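P1 (Rice yellow mottle virus, PDB 6TY2) suppresses RNA silencing as a virus-encoded, zinc-binding protein with a role in viral spread, represented here by its C-terminal zinc-finger part. Local coordinates at residues A13-S16 against A17-R21. Numbering follows the deposited sequence.
Sequences AEIS and ACNAR
I15 and N19, four residues apart, run alongside one another off the same flank of helix 3-24, with CG2 of I15 3.8 Å from ND2 of N19. With CG1 of I15 beside the backbone N (chi1 -68°), CG2 is the branch directed along the helix toward the N19 amide. Beneath the pair, N of N19 hydrogen-bonds to O of I15 at 2.9 Å. The polar ends of N19 are engaged outside the helical pair: OD1 accepts a hydrogen bond from N of L31. On an adjacent flank of the helix, E14 swings CG anti to its backbone N (chi1 -178°) and bends at chi2, which brings OE2 to 3.6 Å from SG of C18. Here too the backbones pair, N of C18 bonding to O of E14 at 3.1 Å. The A17-A13 and A20-S16 bonds continue the i to i+4 pattern of an alpha helix, whose turns thus bring such side chains together. S16 hydrogen-bonds through OG to OH of Y33. In the fold, residues 13-21 lie mostly in the C-terminal half of helix 3-24, beyond zinc ligand H8; I15 packs on L31 and Y33, C18 on L31 and N19 on A29, joining the helix to the returning loop.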
ATOM      1  N   ALA A  13     -15.232   0.048  -4.977  1.00 20.66           N
ATOM      2  CA  ALA A  13     -16.139  -1.045  -4.640  1.00 26.42           C
ATOM      3  C   ALA A  13     -15.545  -1.881  -3.513  1.00 23.20           C
ATOM      4  O   ALA A  13     -16.234  -2.272  -2.577  1.00 19.57           O
ATOM      5  CB  ALA A  13     -16.417  -1.911  -5.872  1.00 22.08           C
ATOM      6  N   GLU A  14     -14.248  -2.139  -3.599  1.00 23.18           N
ATOM      7  CA  GLU A  14     -13.583  -3.013  -2.644  1.00 19.89           C
ATOM      8  C   GLU A  14     -13.395  -2.319  -1.303  1.00 23.73           C
ATOM      9  O   GLU A  14     -13.423  -2.964  -0.249  1.00 27.14           O
ATOM     10  CB  GLU A  14     -12.238  -3.475  -3.206  1.00 26.42           C
ATOM     11  CG  GLU A  14     -11.472  -4.432  -2.311  1.00 34.09           C
ATOM     12  CD  GLU A  14     -12.244  -5.706  -1.960  1.00 38.98           C
ATOM     13  OE1 GLU A  14     -13.117  -6.155  -2.752  1.00 38.61           O
ATOM     14  OE2 GLU A  14     -11.961  -6.259  -0.873  1.00 44.66           O
ATOM     15  N   ILE A  15     -13.205  -1.003  -1.348  1.00 20.33           N
ATOM     16  CA  ILE A  15     -13.128  -0.177  -0.143  1.00 20.49           C
ATOM     17  C   ILE A  15     -14.447  -0.240   0.601  1.00 21.10           C
ATOM     18  O   ILE A  15     -14.477  -0.414   1.818  1.00 20.33           O
ATOM     19  CB  ILE A  15     -12.816   1.297  -0.489  1.00 19.62           C
ATOM     20  CG1 ILE A  15     -11.400   1.452  -1.051  1.00 25.09           C
ATOM     21  CG2 ILE A  15     -13.060   2.205   0.703  1.00 17.41           C
ATOM     22  CD1 ILE A  15     -10.344   0.815  -0.194  1.00 30.83           C
ATOM     23  N   SER A  16     -15.542  -0.104  -0.152  1.00 19.26           N
ATOM     24  CA  SER A  16     -16.893  -0.207   0.391  1.00 20.17           C
ATOM     25  C   SER A  16     -17.083  -1.507   1.145  1.00 20.97           C
ATOM     26  O   SER A  16     -17.651  -1.526   2.239  1.00 19.77           O
ATOM     27  CB  SER A  16     -17.943  -0.130  -0.721  1.00 22.03           C
ATOM     28  OG  SER A  16     -18.169   1.208  -1.137  1.00 25.88           O
ATOM     29  N   ALA A  17     -16.619  -2.594   0.536  1.00 19.01           N
ATOM     30  CA  ALA A  17     -16.840  -3.926   1.085  1.00 20.75           C
ATOM     31  C   ALA A  17     -16.076  -4.105   2.377  1.00 20.05           C
ATOM     32  O   ALA A  17     -16.606  -4.655   3.336  1.00 21.42           O
ATOM     33  CB  ALA A  17     -16.434  -4.993   0.074  1.00 24.93           C
ATOM     34  N   CYS A  18     -14.823  -3.648   2.388  1.00 17.80           N
ATOM     35  CA  CYS A  18     -13.981  -3.724   3.572  1.00 21.27           C
ATOM     36  C   CYS A  18     -14.503  -2.872   4.706  1.00 17.58           C
ATOM     37  O   CYS A  18     -14.501  -3.311   5.852  1.00 23.82           O
ATOM     38  CB  CYS A  18     -12.544  -3.301   3.240  1.00 21.88           C
ATOM     39  SG  CYS A  18     -11.631  -4.489   2.244  1.00 34.39           S
ATOM     40  N   ASN A  19     -14.916  -1.646   4.403  1.00 13.36           N
ATOM     41  CA  ASN A  19     -15.455  -0.764   5.435  1.00 16.98           C
ATOM     42  C   ASN A  19     -16.652  -1.389   6.142  1.00 19.94           C
ATOM     43  O   ASN A  19     -16.756  -1.329   7.365  1.00 19.52           O
ATOM     44  CB  ASN A  19     -15.855   0.594   4.852  1.00 18.02           C
ATOM     45  CG  ASN A  19     -14.695   1.585   4.832  1.00 24.17           C
ATOM     46  OD1 ASN A  19     -13.717   1.428   5.565  1.00 20.46           O
ATOM     47  ND2 ASN A  19     -14.808   2.616   3.996  1.00 19.97           N
ATOM     48  N   ALA A  20     -17.537  -2.010   5.364  1.00 19.82           N
ATOM     49  CA  ALA A  20     -18.760  -2.615   5.896  1.00 22.62           C
ATOM     50  C   ALA A  20     -18.451  -3.856   6.708  1.00 19.29           C
ATOM     51  O   ALA A  20     -19.075  -4.097   7.729  1.00 24.30           O
ATOM     52  CB  ALA A  20     -19.727  -2.955   4.765  1.00 19.41           C
ATOM     53  N   ARG A  21     -17.484  -4.638   6.256  1.00 22.10           N
ATOM     54  CA  ARG A  21     -17.051  -5.790   7.028  1.00 22.18           C
ATOM     55  C   ARG A  21     -16.544  -5.312   8.370  1.00 25.53           C
ATOM     56  O   ARG A  21     -16.945  -5.828   9.420  1.00 29.27           O
ATOM     57  CB  ARG A  21     -15.967  -6.575   6.292  1.00 24.97           C
ATOM     58  CG  ARG A  21     -15.550  -7.874   6.993  1.00 31.74           C
ATOM     59  CD  ARG A  21     -14.374  -8.562   6.288  1.00 34.54           C
ATOM     60  NE  ARG A  21     -14.554  -8.574   4.840  1.00 42.45           N
ATOM     61  CZ  ARG A  21     -15.158  -9.551   4.171  1.00 44.57           C
ATOM     62  NH1 ARG A  21     -15.630 -10.614   4.823  1.00 46.15           N
ATOM     63  NH2 ARG A  21     -15.289  -9.467   2.853  1.00 40.15           N
TER